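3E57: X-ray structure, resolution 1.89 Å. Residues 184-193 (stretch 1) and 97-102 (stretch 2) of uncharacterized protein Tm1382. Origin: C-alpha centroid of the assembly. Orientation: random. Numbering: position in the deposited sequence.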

ATOM      1  N   GLU B 184      -8.833 -14.385 -13.441  1.00 31.12           N
ATOM      2  CA  GLU B 184      -9.609 -13.237 -13.907  1.00 31.00           C
ATOM      3  C   GLU B 184      -9.573 -12.067 -12.926  1.00 29.55           C
ATOM      4  O   GLU B 184     -10.066 -10.982 -13.240  1.00 28.61           O
ATOM      5  CB  GLU B 184     -11.072 -13.632 -14.132  1.00 31.30           C
ATOM      6  CG  GLU B 184     -11.300 -14.674 -15.223  1.00 33.47           C
ATOM      7  CD  GLU B 184     -12.776 -14.801 -15.624  1.00 34.65           C
ATOM      8  OE1 GLU B 184     -13.101 -15.714 -16.418  1.00 41.76           O
ATOM      9  OE2 GLU B 184     -13.623 -14.001 -15.145  1.00 41.89           O
ATOM     10  N   LEU B 185      -9.006 -12.268 -11.739  1.00 28.41           N
ATOM     11  CA  LEU B 185      -9.048 -11.231 -10.724  1.00 28.39           C
ATOM     12  C   LEU B 185      -8.184 -10.017 -11.106  1.00 27.96           C
ATOM     13  O   LEU B 185      -8.531  -8.890 -10.784  1.00 27.47           O
ATOM     14  CB  LEU B 185      -8.639 -11.783  -9.357  1.00 28.71           C
ATOM     15  CG  LEU B 185      -8.647 -10.772  -8.208  1.00 28.24           C
ATOM     16  CD1 LEU B 185      -9.992 -10.050  -8.081  1.00 26.91           C
ATOM     17  CD2 LEU B 185      -8.247 -11.470  -6.922  1.00 27.93           C
ATOM     18  N   GLU B 186      -7.071 -10.236 -11.798  1.00 27.94           N
ATOM     19  CA  GLU B 186      -6.228  -9.112 -12.230  1.00 27.92           C
ATOM     20  C   GLU B 186      -7.023  -8.108 -13.089  1.00 27.27           C
ATOM     21  O   GLU B 186      -6.919  -6.893 -12.891  1.00 26.82           O
ATOM     22  CB  GLU B 186      -5.012  -9.633 -12.990  1.00 28.18           C
ATOM     23  CG  GLU B 186      -4.078  -8.564 -13.545  1.00 29.78           C
ATOM     24  CD  GLU B 186      -2.872  -9.179 -14.242  1.00 31.66           C
ATOM     25  OE1 GLU B 186      -1.932  -9.579 -13.530  1.00 38.28           O
ATOM     26  OE2 GLU B 186      -2.865  -9.269 -15.490  1.00 37.90           O
ATOM     27  N   LYS B 187      -7.811  -8.619 -14.030  1.00 26.87           N
ATOM     28  CA  LYS B 187      -8.717  -7.791 -14.848  1.00 26.90           C
ATOM     29  C   LYS B 187      -9.646  -6.929 -13.984  1.00 25.70           C
ATOM     30  O   LYS B 187      -9.726  -5.712 -14.142  1.00 24.61           O
ATOM     31  CB  LYS B 187      -9.556  -8.714 -15.742  1.00 26.88           C
ATOM     32  CG  LYS B 187     -10.636  -8.028 -16.503  1.00 27.82           C
ATOM     33  CD  LYS B 187     -11.402  -8.979 -17.411  1.00 28.29           C
ATOM     34  CE  LYS B 187     -12.398  -9.817 -16.635  1.00 29.79           C
ATOM     35  NZ  LYS B 187     -13.220 -10.655 -17.534  1.00 29.20           N
ATOM     36  N   PHE B 188     -10.335  -7.571 -13.049  1.00 25.94           N
ATOM     37  CA  PHE B 188     -11.247  -6.854 -12.145  1.00 26.68           C
ATOM     38  C   PHE B 188     -10.537  -5.849 -11.259  1.00 27.05           C
ATOM     39  O   PHE B 188     -11.056  -4.759 -11.017  1.00 27.71           O
ATOM     40  CB  PHE B 188     -12.066  -7.839 -11.294  1.00 26.76           C
ATOM     41  CG  PHE B 188     -13.207  -8.453 -12.027  1.00 27.61           C
ATOM     42  CD1 PHE B 188     -14.484  -7.932 -11.904  1.00 28.76           C
ATOM     43  CD2 PHE B 188     -13.008  -9.556 -12.853  1.00 27.88           C
ATOM     44  CE1 PHE B 188     -15.527  -8.480 -12.572  1.00 28.73           C
ATOM     45  CE2 PHE B 188     -14.047 -10.123 -13.527  1.00 29.39           C
ATOM     46  CZ  PHE B 188     -15.326  -9.580 -13.401  1.00 29.47           C
ATOM     47  N   SER B 189      -9.341  -6.181 -10.782  1.00 27.18           N
ATOM     48  CA  SER B 189      -8.590  -5.245  -9.942  1.00 27.28           C
ATOM     49  C   SER B 189      -8.284  -3.947 -10.681  1.00 27.19           C
ATOM     50  O   SER B 189      -8.193  -2.884 -10.067  1.00 27.72           O
ATOM     51  CB  SER B 189      -7.272  -5.867  -9.442  1.00 27.74           C
ATOM     52  OG  SER B 189      -6.322  -5.913 -10.489  1.00 29.08           O
ATOM     53  N   GLY B 190      -8.145  -4.038 -12.001  1.00 26.61           N
ATOM     54  CA  GLY B 190      -7.913  -2.886 -12.832  1.00 25.64           C
ATOM     55  C   GLY B 190      -9.023  -1.851 -12.803  1.00 24.89           C
ATOM     56  O   GLY B 190      -8.755  -0.692 -13.051  1.00 24.97           O
ATOM     57  N   VAL B 191     -10.262  -2.260 -12.523  1.00 23.71           N
ATOM     58  CA  VAL B 191     -11.407  -1.334 -12.506  1.00 23.34           C
ATOM     59  C   VAL B 191     -11.964  -1.083 -11.105  1.00 22.77           C
ATOM     60  O   VAL B 191     -12.958  -0.386 -10.927  1.00 21.88           O
ATOM     61  CB  VAL B 191     -12.537  -1.833 -13.422  1.00 23.32           C
ATOM     62  CG1 VAL B 191     -12.020  -1.943 -14.857  1.00 23.45           C
ATOM     63  CG2 VAL B 191     -13.090  -3.174 -12.950  1.00 23.79           C
ATOM     64  N   MET B 192     -11.335  -1.663 -10.105  1.00 22.28           N
ATOM     65  CA  MET B 192     -11.802  -1.492  -8.744  1.00 23.53           C
ATOM     66  C   MET B 192     -11.018  -0.350  -8.116  1.00 22.15           C
ATOM     67  O   MET B 192     -10.056   0.154  -8.709  1.00 22.16           O
ATOM     68  CB  MET B 192     -11.655  -2.799  -7.964  1.00 23.49           C
ATOM     69  CG  MET B 192     -12.692  -3.867  -8.397  1.00 24.46           C
ATOM     70  SD  MET B 192     -12.780  -5.368  -7.378  1.00 30.39           S
ATOM     71  CE  MET B 192     -11.074  -5.605  -7.279  1.00 16.36           C
ATOM     72  N   GLU B 193     -11.451   0.078  -6.936  1.00 22.46           N
ATOM     73  CA  GLU B 193     -10.837   1.199  -6.233  1.00 23.73           C
ATOM     74  C   GLU B 193     -10.731   0.893  -4.743  1.00 22.77           C
ATOM     75  O   GLU B 193     -11.246  -0.106  -4.271  1.00 22.08           O
ATOM     76  CB  GLU B 193     -11.659   2.486  -6.450  1.00 23.91           C
ATOM     77  CG  GLU B 193     -11.711   2.975  -7.890  1.00 26.78           C
ATOM     78  CD  GLU B 193     -12.576   4.216  -8.075  1.00 28.83           C
ATOM     79  OE1 GLU B 193     -13.109   4.741  -7.066  1.00 34.52           O
ATOM     80  OE2 GLU B 193     -12.740   4.658  -9.241  1.00 35.14           O
TER
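Stretch 2 (97-102) NLYSLG

Stretch 2 lies on stretch 1 as an irregular, extended strip of chain held mainly by apolar side-chain packing, with one aromatic pair at its heart, one bridging water, and no direct hydrogen bond between the two segments. Stretch 1 begins with a short helix that includes residues 185-189 and leads into a turn and then, at M192 and E193, an extended segment. Stretch 2 forms no regular helix or strand, yet from N97 to L101 its phi and psi angles are those of an extended chain. The chains cross obliquely, and contacts run roughly in reverse order: L98 lies by V191 and E193, Y99 by F188, V191 and M192, and L101 by M192 and by L185, in the helix. The backbones come nearest at M192 and Y99, whose CA atoms are 5.9 Å apart.

Y99 has the largest covered area in the contact. Its CA-to-CB bond points toward stretch 1, as does that of F188 toward stretch 2, and the rings meet edge-to-face: the edge of F188 is directed at the face of Y99, with centroids 4.8 Å apart and planes at 67°. The closest atoms are F188 CD1 and Y99 CD2, at 3.6 Å. Such a tilt sets the positive rim of one ring against the electron-rich face of the other. At the edge of the tyrosine ring, V191 CG2 lies 3.8 Å from Y99 CD2.

M192 suits its central place because its unbranched, flexible side chain can run along several residues. M192 CG is 3.1 Å from Y99 O, a tight approach, and 4.0 Å from Y99 CB; M192 SD reaches to 4.1 Å from L101 CB. The CA-to-CB bond of L101 also points toward stretch 1, and L101 CD2 lies 4.4 Å from L185 CD1, so two buried leucines extend the apolar packing. Between Y99 and L101, the CA-to-CB bond of S100 points away, and its OG is hydrogen-bonded elsewhere in the structure.

At the other end, L98 CD2 lies 3.2 Å from V191 O, while L98 CD1 is 3.7 Å from E193 OE1. Here leucine packs against polar atoms at an exposed margin, where the glutamate carboxylate can remain solvated. Water 1 supplies the polar link: it donates to Y99 O at 2.8 Å and accepts from E193 N at 2.8 Å, satisfying both backbone groups. G102, with phi at 117°, ends the stretch in a conformation that calls for glycine, since a CB would jam against the preceding carbonyl oxygen.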

ATOM      1  N   ASN B  97     -21.527   2.147 -10.189  1.00 29.96           N
ATOM      2  CA  ASN B  97     -21.344   1.006  -9.314  1.00 29.95           C
ATOM      3  C   ASN B  97     -20.108   0.234  -9.727  1.00 29.20           C
ATOM      4  O   ASN B  97     -20.062  -0.360 -10.804  1.00 29.32           O
ATOM      5  CB  ASN B  97     -22.586   0.127  -9.328  1.00 30.56           C
ATOM      6  CG  ASN B  97     -23.808   0.844  -8.758  1.00 33.08           C
ATOM      7  OD1 ASN B  97     -24.849   0.941  -9.416  1.00 36.76           O
ATOM      8  ND2 ASN B  97     -23.675   1.369  -7.542  1.00 33.66           N
ATOM      9  N   LEU B  98     -19.090   0.312  -8.877  1.00 28.27           N
ATOM     10  CA  LEU B  98     -17.852  -0.412  -9.075  1.00 27.74           C
ATOM     11  C   LEU B  98     -18.052  -1.840  -8.617  1.00 26.64           C
ATOM     12  O   LEU B  98     -18.907  -2.117  -7.772  1.00 26.39           O
ATOM     13  CB  LEU B  98     -16.727   0.195  -8.245  1.00 27.67           C
ATOM     14  CG  LEU B  98     -16.202   1.600  -8.557  1.00 28.57           C
ATOM     15  CD1 LEU B  98     -15.852   2.290  -7.246  1.00 30.19           C
ATOM     16  CD2 LEU B  98     -15.001   1.557  -9.454  1.00 28.99           C
ATOM     17  N   TYR B  99     -17.260  -2.743  -9.170  1.00 25.70           N
ATOM     18  CA  TYR B  99     -17.127  -4.067  -8.585  1.00 25.25           C
ATOM     19  C   TYR B  99     -16.373  -3.918  -7.255  1.00 25.80           C
ATOM     20  O   TYR B  99     -15.464  -3.090  -7.125  1.00 24.59           O
ATOM     21  CB  TYR B  99     -16.350  -4.987  -9.503  1.00 24.60           C
ATOM     22  CG  TYR B  99     -17.005  -5.286 -10.843  1.00 22.64           C
ATOM     23  CD1 TYR B  99     -18.169  -6.035 -10.927  1.00 23.80           C
ATOM     24  CD2 TYR B  99     -16.417  -4.865 -12.019  1.00 23.84           C
ATOM     25  CE1 TYR B  99     -18.748  -6.337 -12.177  1.00 23.68           C
ATOM     26  CE2 TYR B  99     -16.971  -5.148 -13.252  1.00 23.58           C
ATOM     27  CZ  TYR B  99     -18.137  -5.889 -13.332  1.00 23.12           C
ATOM     28  OH  TYR B  99     -18.674  -6.157 -14.589  1.00 22.89           O
ATOM     29  N   SER B 100     -16.761  -4.702  -6.264  1.00 26.37           N
ATOM     30  CA  SER B 100     -16.070  -4.667  -4.981  1.00 27.49           C
ATOM     31  C   SER B 100     -15.637  -6.067  -4.552  1.00 27.55           C
ATOM     32  O   SER B 100     -16.225  -7.075  -4.960  1.00 27.25           O
ATOM     33  CB  SER B 100     -16.955  -4.005  -3.934  1.00 28.08           C
ATOM     34  OG  SER B 100     -18.077  -4.808  -3.676  1.00 32.65           O
ATOM     35  N   LEU B 101     -14.588  -6.100  -3.740  1.00 27.48           N
ATOM     36  CA  LEU B 101     -13.946  -7.315  -3.283  1.00 28.00           C
ATOM     37  C   LEU B 101     -13.744  -7.114  -1.791  1.00 28.87           C
ATOM     38  O   LEU B 101     -12.922  -6.276  -1.368  1.00 29.95           O
ATOM     39  CB  LEU B 101     -12.581  -7.503  -3.937  1.00 27.92           C
ATOM     40  CG  LEU B 101     -11.795  -8.729  -3.486  1.00 28.00           C
ATOM     41  CD1 LEU B 101     -12.460  -9.998  -4.047  1.00 29.55           C
ATOM     42  CD2 LEU B 101     -10.328  -8.673  -3.870  1.00 28.14           C
ATOM     43  N   GLY B 102     -14.500  -7.849  -1.002  1.00 28.42           N
ATOM     44  CA  GLY B 102     -14.402  -7.742   0.433  1.00 28.91           C
ATOM     45  C   GLY B 102     -15.699  -7.263   1.028  1.00 29.16           C
ATOM     46  O   GLY B 102     -16.318  -6.330   0.514  1.00 28.95           O
TER
HETATM   47  O   HOH W   1     -13.832  -1.135  -6.055  1.00 21.15           O